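Local coordinates for L-Ala-D/L-Glu epimerase, a muconate lactonizing enzyme (Klebsiella pneumoniae subsp. pneumoniae MGH 78578, PDB 3FCP), which belongs to the enolase superfamily, combining an N-terminal capping domain with a barrel-type C-terminal domain that binds a magnesium ion, at residues A[113-118]-A[356-361]; A[200-205]-A[224-229]; A[274-279]-A[301-306]. One frame throughout, in Å; residues are numbered along the deposited sequence.

Interaction 1: residues A[113-118]-A[356-361]; sequences LLDAQG and PGLGVE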
loop_
_atom_site.group_PDB
_atom_site.type_symbol
_atom_site.label_atom_id
_atom_site.label_comp_id
_atom_site.label_asym_id
_atom_site.label_seq_id
_atom_site.Cartn_x
_atom_site.Cartn_y
_atom_site.Cartn_z
ATOM N N LEU A 113 42.067 15.592 -5.001
ATOM C CA LEU A 113 42.646 14.638 -4.063
ATOM C C LEU A 113 42.969 13.341 -4.792
ATOM O O LEU A 113 44.037 12.752 -4.583
ATOM C CB LEU A 113 41.673 14.351 -2.909
ATOM C CG LEU A 113 41.524 15.472 -1.877
ATOM C CD1 LEU A 113 40.344 15.185 -0.954
ATOM C CD2 LEU A 113 42.823 15.591 -1.083
ATOM N N LEU A 114 42.045 12.892 -5.638
ATOM C CA LEU A 114 42.254 11.666 -6.403
ATOM C C LEU A 114 43.360 11.847 -7.446
ATOM O O LEU A 114 44.146 10.934 -7.687
ATOM C CB LEU A 114 40.953 11.230 -7.088
ATOM C CG LEU A 114 39.893 10.598 -6.174
ATOM C CD1 LEU A 114 38.576 10.469 -6.919
ATOM C CD2 LEU A 114 40.376 9.232 -5.689
ATOM N N ASP A 115 43.413 13.020 -8.069
ATOM C CA ASP A 115 44.448 13.301 -9.066
ATOM C C ASP A 115 45.820 13.173 -8.403
ATOM O O ASP A 115 46.704 12.488 -8.912
ATOM C CB ASP A 115 44.258 14.719 -9.640
ATOM C CG ASP A 115 45.257 15.056 -10.750
ATOM O OD1 ASP A 115 45.691 14.141 -11.481
ATOM O OD2 ASP A 115 45.592 16.253 -10.905
ATOM N N ALA A 116 45.975 13.805 -7.242
ATOM C CA ALA A 116 47.239 13.783 -6.514
ATOM C C ALA A 116 47.641 12.401 -6.005
ATOM O O ALA A 116 48.807 12.020 -6.104
ATOM C CB ALA A 116 47.191 14.781 -5.346
ATOM N N GLN A 117 46.698 11.640 -5.462
ATOM C CA GLN A 117 47.055 10.313 -4.966
ATOM C C GLN A 117 47.338 9.375 -6.141
ATOM O O GLN A 117 48.092 8.410 -6.012
ATOM C CB GLN A 117 45.947 9.750 -4.069
ATOM C CG GLN A 117 46.343 8.474 -3.308
ATOM C CD GLN A 117 47.583 8.645 -2.418
ATOM O OE1 GLN A 117 48.072 9.756 -2.204
ATOM N NE2 GLN A 117 48.082 7.535 -1.887
ATOM N N GLY A 118 46.733 9.664 -7.291
ATOM C CA GLY A 118 46.979 8.848 -8.467
ATOM C C GLY A 118 48.418 9.067 -8.907
ATOM O O GLY A 118 49.154 8.116 -9.180
ATOM N N PRO A 356 49.412 8.484 -14.834
ATOM C CA PRO A 356 49.106 8.767 -13.421
ATOM C C PRO A 356 48.135 9.921 -13.170
ATOM O O PRO A 356 48.237 10.974 -13.788
ATOM C CB PRO A 356 50.484 9.028 -12.815
ATOM C CG PRO A 356 51.395 8.158 -13.666
ATOM C CD PRO A 356 50.871 8.458 -15.055
ATOM N N GLY A 357 47.203 9.712 -12.245
ATOM C CA GLY A 357 46.225 10.738 -11.925
ATOM C C GLY A 357 45.125 10.862 -12.961
ATOM O O GLY A 357 44.717 9.871 -13.574
ATOM N N LEU A 358 44.637 12.081 -13.155
ATOM C CA LEU A 358 43.582 12.331 -14.132
ATOM C C LEU A 358 44.099 12.153 -15.553
ATOM O O LEU A 358 43.346 11.790 -16.460
ATOM C CB LEU A 358 43.042 13.752 -13.973
ATOM C CG LEU A 358 42.267 14.066 -12.694
ATOM C CD1 LEU A 358 42.143 15.571 -12.532
ATOM C CD2 LEU A 358 40.890 13.412 -12.763
ATOM N N GLY A 359 45.383 12.435 -15.752
ATOM C CA GLY A 359 45.956 12.316 -17.080
ATOM C C GLY A 359 45.970 13.637 -17.837
ATOM O O GLY A 359 46.267 13.666 -19.025
ATOM N N VAL A 360 45.624 14.730 -17.163
ATOM C CA VAL A 360 45.642 16.046 -17.792
ATOM C C VAL A 360 46.429 16.990 -16.903
ATOM O O VAL A 360 46.453 16.836 -15.677
ATOM C CB VAL A 360 44.217 16.615 -18.024
ATOM C CG1 VAL A 360 43.471 15.739 -19.030
ATOM C CG2 VAL A 360 43.457 16.698 -16.713
ATOM N N GLU A 361 47.074 17.971 -17.522
ATOM C CA GLU A 361 47.903 18.924 -16.793
ATOM C C GLU A 361 47.408 20.353 -16.989
ATOM O O GLU A 361 46.904 20.711 -18.055
ATOM C CB GLU A 361 49.349 18.812 -17.287
ATOM C CG GLU A 361 50.413 19.088 -16.243
ATOM C CD GLU A 361 50.526 17.973 -15.215
ATOM O OE1 GLU A 361 49.582 17.794 -14.419
ATOM O OE2 GLU A 361 51.558 17.268 -15.207
HETATM O O HOH W 1 46.996 13.868 -13.899
HETATM O O HOH W 2 47.304 17.313 -12.837
#
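Asp115 OD1 is gripped twice: it accepts the N-H of Leu358, N to OD1 2.9 Å, and water 1 donates to it as well. The N-H of Leu358 aims almost straight at the oxygen, 174° at the hydrogen, but arrives on the anti side of the carboxylate and 34° out of its plane. The Asp115 side chain stands with CG anti to its own backbone N (chi1 -177°), which carries the carboxylate off helix 103-121 and over to the loop 356-361. Water 1 does more than fill in: it also donates to Pro356 O and accepts from Gly359 N at 2.8 Å, so one carboxylate oxygen and one water hold the turn of this loop together.

Leu358 lies across the same carboxylate at about a right angle, its CD1 3.6 Å from Asp115 CG, so that a methyl rests on the polar group. Its side chain also touches Val311 and Ala312 of helix 307-317. At Gly118 and Gly357 the backbones themselves meet. These two residues bring their CA atoms to 4.0 Å with no side chain on either one, and the CA of Gly357 also sits 3.5 Å from Asp115 OD1.

The other oxygen, Asp115 OD2, accepts from Ile49 N. Water 2 lies 2.8 Å from Asp115 OD2 and is also within hydrogen-bonding distance of Glu361 OE1, though its protons cannot serve every acceptor around it. Two acid groups thus face each other through a water, Asp115 OD2 and Glu361 OE1 being 5.5 Å apart, and Lys119 makes long, weak ion pairs with both. A buried carboxylate of the N-terminal domain is therefore met by backbone N-H groups and waters, and this probably stabilises its negative charge while tying the loop between strand 349-351 and helix 364-370 to helix 103-121.

Interaction 2: residues A[200-205]-A[224-229]; sequences VNQAWD and IEQPVS. With MG (magnesium ion), chain I.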
loop_
_atom_site.group_PDB
_atom_site.type_symbol
_atom_site.label_atom_id
_atom_site.label_comp_id
_atom_site.label_asym_id
_atom_site.label_seq_id
_atom_site.Cartn_x
_atom_site.Cartn_y
_atom_site.Cartn_z
ATOM N N VAL A 200 13.812 17.200 -21.158
ATOM C CA VAL A 200 12.870 18.287 -20.918
ATOM C C VAL A 200 13.347 19.146 -19.745
ATOM O O VAL A 200 12.798 20.211 -19.472
ATOM C CB VAL A 200 11.460 17.736 -20.585
ATOM C CG1 VAL A 200 10.409 18.812 -20.830
ATOM C CG2 VAL A 200 11.170 16.502 -21.420
ATOM N N ASN A 201 14.372 18.661 -19.053
ATOM C CA ASN A 201 14.953 19.354 -17.907
ATOM C C ASN A 201 13.943 20.034 -16.981
ATOM O O ASN A 201 14.015 21.245 -16.754
ATOM C CB ASN A 201 15.997 20.372 -18.387
ATOM C CG ASN A 201 16.886 20.883 -17.256
ATOM O OD1 ASN A 201 17.414 20.101 -16.454
ATOM N ND2 ASN A 201 17.071 22.200 -17.197
ATOM N N GLN A 202 13.001 19.249 -16.456
ATOM C CA GLN A 202 11.995 19.735 -15.504
ATOM C C GLN A 202 10.868 20.629 -16.012
ATOM O O GLN A 202 9.974 20.971 -15.247
ATOM C CB GLN A 202 12.679 20.494 -14.360
ATOM C CG GLN A 202 13.548 19.664 -13.443
ATOM C CD GLN A 202 14.066 20.475 -12.264
ATOM O OE1 GLN A 202 15.020 21.253 -12.386
ATOM N NE2 GLN A 202 13.426 20.309 -11.119
ATOM N N ALA A 203 10.888 20.985 -17.290
ATOM C CA ALA A 203 9.902 21.906 -17.846
ATOM C C ALA A 203 8.415 21.575 -17.802
ATOM O O ALA A 203 7.589 22.478 -17.697
ATOM C CB ALA A 203 10.299 22.256 -19.287
ATOM N N TRP A 204 8.053 20.300 -17.864
ATOM C CA TRP A 204 6.638 19.951 -17.896
ATOM C C TRP A 204 5.893 19.706 -16.602
ATOM O O TRP A 204 6.411 19.114 -15.659
ATOM C CB TRP A 204 6.410 18.727 -18.786
ATOM C CG TRP A 204 6.758 18.924 -20.229
ATOM C CD1 TRP A 204 6.831 20.108 -20.909
ATOM C CD2 TRP A 204 7.020 17.895 -21.187
ATOM N NE1 TRP A 204 7.120 19.879 -22.234
ATOM C CE2 TRP A 204 7.243 18.529 -22.433
ATOM C CE3 TRP A 204 7.087 16.496 -21.116
ATOM C CZ2 TRP A 204 7.526 17.811 -23.597
ATOM C CZ3 TRP A 204 7.366 15.783 -22.272
ATOM C CH2 TRP A 204 7.583 16.442 -23.498
ATOM N N ASP A 205 4.647 20.163 -16.590
ATOM C CA ASP A 205 3.754 19.945 -15.467
ATOM C C ASP A 205 3.321 18.493 -15.676
ATOM O O ASP A 205 3.554 17.924 -16.746
ATOM C CB ASP A 205 2.535 20.860 -15.572
ATOM C CG ASP A 205 1.811 20.701 -16.899
ATOM O OD1 ASP A 205 2.247 21.320 -17.890
ATOM O OD2 ASP A 205 0.820 19.945 -16.958
ATOM N N ILE A 224 13.627 9.432 -22.178
ATOM C CA ILE A 224 13.087 10.755 -21.867
ATOM C C ILE A 224 13.703 11.180 -20.537
ATOM O O ILE A 224 13.470 10.534 -19.513
ATOM C CB ILE A 224 11.550 10.711 -21.697
ATOM C CG1 ILE A 224 10.894 10.131 -22.958
ATOM C CG2 ILE A 224 11.023 12.121 -21.420
ATOM C CD1 ILE A 224 9.381 9.878 -22.810
ATOM N N GLU A 225 14.483 12.258 -20.553
ATOM C CA GLU A 225 15.151 12.744 -19.350
ATOM C C GLU A 225 14.375 13.806 -18.567
ATOM O O GLU A 225 13.885 14.784 -19.139
ATOM C CB GLU A 225 16.533 13.297 -19.717
ATOM C CG GLU A 225 17.433 13.608 -18.523
ATOM C CD GLU A 225 18.784 14.185 -18.930
ATOM O OE1 GLU A 225 19.170 14.044 -20.116
ATOM O OE2 GLU A 225 19.466 14.769 -18.060
ATOM N N GLN A 226 14.278 13.589 -17.256
ATOM C CA GLN A 226 13.615 14.493 -16.311
ATOM C C GLN A 226 12.473 15.300 -16.921
ATOM O O GLN A 226 12.526 16.533 -16.976
ATOM C CB GLN A 226 14.660 15.441 -15.712
ATOM C CG GLN A 226 14.235 16.161 -14.445
ATOM C CD GLN A 226 14.016 15.212 -13.277
ATOM O OE1 GLN A 226 14.894 14.420 -12.927
ATOM N NE2 GLN A 226 12.843 15.293 -12.668
ATOM N N PRO A 227 11.410 14.614 -17.370
ATOM C CA PRO A 227 10.260 15.292 -17.978
ATOM C C PRO A 227 9.545 16.269 -17.056
ATOM O O PRO A 227 9.098 17.328 -17.497
ATOM C CB PRO A 227 9.366 14.127 -18.414
ATOM C CG PRO A 227 9.710 13.041 -17.425
ATOM C CD PRO A 227 11.208 13.155 -17.342
ATOM N N VAL A 228 9.450 15.918 -15.776
ATOM C CA VAL A 228 8.776 16.773 -14.804
ATOM C C VAL A 228 9.735 17.374 -13.775
ATOM O O VAL A 228 10.928 17.068 -13.762
ATOM C CB VAL A 228 7.664 15.991 -14.060
ATOM C CG1 VAL A 228 6.580 15.578 -15.038
ATOM C CG2 VAL A 228 8.253 14.764 -13.372
ATOM N N SER A 229 9.195 18.231 -12.917
ATOM C CA SER A 229 9.977 18.900 -11.882
ATOM C C SER A 229 10.477 17.948 -10.800
ATOM O O SER A 229 9.837 16.938 -10.498
ATOM C CB SER A 229 9.135 19.993 -11.215
ATOM O OG SER A 229 9.798 20.505 -10.068
HETATM MG MG MG I . 18.885 18.529 -16.070
HETATM O O HOH W 3 6.486 19.156 -13.188
HETATM O O HOH W 4 17.627 16.744 -17.303
HETATM O O HOH W 5 19.385 18.903 -18.420
HETATM O O HOH W 6 21.106 19.848 -16.072
#
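The indole of Trp204 packs against Pro227 through the ring carbon CE3, 4.3 Å from Pro227 CB. One face of the ring carries a methyl of its own segment, Val200 CG1, which stands 3.4 Å above the plane over the ring centre. Val200 places one methyl on each partner: the other, CG2, turns to the proline and comes within 4.2 Å of Pro227 CB. Leu216 of helix 206-218 also touches the tryptophan.

Beside this apolar cluster the two segments are laced by backbone bonds. Val200 N donates to Glu225 O, and Gln202 N to Gln226 O at 2.8 Å, nearly along the C=O axis. Trp204 N reaches Pro227 O at 3.2 Å, with a more bent N-H (143°). In the type I' turn from Val200 to Ala203, Ala203 N bonds back to Val200 O instead. Gln202 and Gln226 run side by side, touching CG to CG. The bend of Gln226 at chi2 (65°) folds its amide back, and NE2 donates to Val228 O at 2.8 Å; its OE1 accepts from the backbone N of Asp250 and of Ala252, which fixes the amide at both ends.

The loop after strand 195-199 thus meets the end of the parallel strand 223-225 and the loop beyond it, across a beta-alpha-beta crossover through helix 206-218, at the metal-binding mouth of the barrel. Asn201 turns away from 224-229 and binds magnesium through OD1 at 2.2 Å, alongside Asp250 and Glu251. Glu225, salt-bridged to Lys168, stays in the second shell, where Glu225 OE2 lies 2.8 Å from water 4, a metal ligand. The three backbone bonds probably help hold Asn201 relative to Glu225, and the metal would be expected to polarise water 4, which lies between the ion and Glu225.

Interaction 3: residues A[274-279]-A[301-306]; sequences KIAKAG and GTMLEG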
loop_
_atom_site.group_PDB
_atom_site.type_symbol
_atom_site.label_atom_id
_atom_site.label_comp_id
_atom_site.label_asym_id
_atom_site.label_seq_id
_atom_site.Cartn_x
_atom_site.Cartn_y
_atom_site.Cartn_z
ATOM N N LYS A 274 26.275 12.165 -12.093
ATOM C CA LYS A 274 27.088 13.361 -12.324
ATOM C C LYS A 274 27.961 13.563 -11.094
ATOM O O LYS A 274 27.457 13.586 -9.973
ATOM C CB LYS A 274 26.206 14.597 -12.552
ATOM C CG LYS A 274 25.370 14.535 -13.839
ATOM C CD LYS A 274 24.630 15.836 -14.100
ATOM C CE LYS A 274 23.801 15.749 -15.392
ATOM N NZ LYS A 274 23.113 17.026 -15.677
ATOM N N ILE A 275 29.268 13.717 -11.289
ATOM C CA ILE A 275 30.137 13.882 -10.131
ATOM C C ILE A 275 29.794 15.135 -9.330
ATOM O O ILE A 275 29.886 15.123 -8.096
ATOM C CB ILE A 275 31.651 13.880 -10.524
ATOM C CG1 ILE A 275 32.009 15.099 -11.372
ATOM C CG2 ILE A 275 31.985 12.596 -11.279
ATOM C CD1 ILE A 275 33.518 15.180 -11.687
ATOM N N ALA A 276 29.364 16.194 -10.020
ATOM C CA ALA A 276 29.008 17.455 -9.359
ATOM C C ALA A 276 27.829 17.315 -8.396
ATOM O O ALA A 276 27.800 17.957 -7.342
ATOM C CB ALA A 276 28.691 18.536 -10.406
ATOM N N LYS A 277 26.852 16.491 -8.766
ATOM C CA LYS A 277 25.671 16.278 -7.932
ATOM C C LYS A 277 25.955 15.415 -6.705
ATOM O O LYS A 277 25.344 15.609 -5.653
ATOM C CB LYS A 277 24.541 15.612 -8.739
ATOM C CG LYS A 277 23.925 16.471 -9.852
ATOM C CD LYS A 277 22.663 15.837 -10.454
ATOM C CE LYS A 277 22.926 14.462 -11.071
ATOM N NZ LYS A 277 21.671 13.779 -11.534
ATOM N N ALA A 278 26.884 14.474 -6.840
ATOM C CA ALA A 278 27.204 13.553 -5.751
ATOM C C ALA A 278 28.360 13.963 -4.846
ATOM O O ALA A 278 28.444 13.507 -3.704
ATOM C CB ALA A 278 27.478 12.176 -6.319
ATOM N N GLY A 279 29.252 14.810 -5.347
ATOM C CA GLY A 279 30.394 15.218 -4.548
ATOM C C GLY A 279 31.728 14.663 -5.036
ATOM O O GLY A 279 32.699 14.610 -4.271
ATOM N N GLY A 301 26.482 11.418 -16.851
ATOM C CA GLY A 301 26.066 12.794 -17.063
ATOM C C GLY A 301 27.111 13.882 -16.911
ATOM O O GLY A 301 28.192 13.650 -16.370
ATOM N N THR A 302 26.768 15.083 -17.378
ATOM C CA THR A 302 27.673 16.232 -17.322
ATOM C C THR A 302 26.973 17.518 -16.931
ATOM O O THR A 302 25.748 17.629 -17.025
ATOM C CB THR A 302 28.338 16.509 -18.708
ATOM O OG1 THR A 302 29.441 17.410 -18.550
ATOM C CG2 THR A 302 27.324 17.124 -19.681
ATOM N N MET A 303 27.775 18.483 -16.488
ATOM C CA MET A 303 27.297 19.814 -16.148
ATOM C C MET A 303 28.025 20.733 -17.141
ATOM O O MET A 303 28.159 21.944 -16.933
ATOM C CB MET A 303 27.657 20.176 -14.703
ATOM C CG MET A 303 26.810 19.476 -13.627
ATOM S SD MET A 303 25.009 19.685 -13.751
ATOM C CE MET A 303 24.843 21.406 -13.650
ATOM N N LEU A 304 28.469 20.119 -18.236
ATOM C CA LEU A 304 29.212 20.785 -19.305
ATOM C C LEU A 304 30.580 21.260 -18.809
ATOM O O LEU A 304 30.989 22.395 -19.047
ATOM C CB LEU A 304 28.406 21.956 -19.892
ATOM C CG LEU A 304 27.109 21.560 -20.615
ATOM C CD1 LEU A 304 26.457 22.790 -21.249
ATOM C CD2 LEU A 304 27.416 20.531 -21.682
ATOM N N GLU A 305 31.275 20.370 -18.107
ATOM C CA GLU A 305 32.605 20.652 -17.584
ATOM C C GLU A 305 33.613 20.767 -18.722
ATOM O O GLU A 305 33.382 20.259 -19.822
ATOM C CB GLU A 305 33.085 19.507 -16.675
ATOM C CG GLU A 305 32.407 19.361 -15.319
ATOM C CD GLU A 305 31.072 18.638 -15.369
ATOM O OE1 GLU A 305 30.711 18.069 -16.424
ATOM O OE2 GLU A 305 30.384 18.631 -14.329
ATOM N N GLY A 306 34.734 21.433 -18.441
ATOM C CA GLY A 306 35.803 21.535 -19.412
ATOM C C GLY A 306 36.540 20.202 -19.354
ATOM O O GLY A 306 35.984 19.215 -18.869
HETATM O O HOH W 7 29.756 14.157 -14.257
HETATM O O HOH W 8 29.205 16.628 -12.985
#
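With CG anti to the carbonyl carbon (chi1 -66°) and every later torsion extended, Lys274 runs straight along the backbone of 301-302, while Met303, bent at chi2 (-56°) and chi3, crosses it at about a right angle. Both segments follow neighbouring parallel strands of the TIM-type barrel, 270-273 and 297-300, near the centre of the chain. CG of Lys274 lies 3.6 Å from Gly301 C, a close passage over a residue without a side chain.

At the far end, Lys274 NZ makes a weak hydrogen bond to Thr302 O at 3.0 Å and has Met303 SD 3.8 Å away. Its stronger partner is OD2 of Asp250, a magnesium ligand, and the metal lies about 5 Å from the lysine side chain. Next to the lysine, Ala276 CB touches Met303 CG, and Phe104 of helix 103-121 packs on both residues.

The loop 301-306 braces itself. Thr302 OG1 accepts from Leu304 N, an ST turn, and donates to Glu305 OE1 at 2.6 Å, end-on to the carboxylate oxygen. Met303 N adds a second donor to OE1 from above the carboxylate plane. Two waters then bridge to the start of helix 275-278: water 7 links Ile275 N to Gly301 O, and water 8 accepts from Ala276 N and donates to Glu305 OE2 at 2.7 Å.

Overall arrangement
Along the chain, interaction 1 spans the other two, which come in series within the barrel domain: 200-205 with 224-229 first, then 274-279 with 301-306. Interactions 1 and 2 lie on opposite sides of the chain's centre, their centres 36 Å apart, and interaction 3 sits between them, 17 Å from the first and 19 Å from the second by centres. Helix 103-121 links two of them, since it carries 113-118 and sends Phe104 onto interaction 3. Interactions 2 and 3 approach to about 5 Å at their nearest atoms. Interaction 1 thus joins the domains, interaction 2 supplies a magnesium ligand, and interaction 3 lies next to the metal site through Lys274.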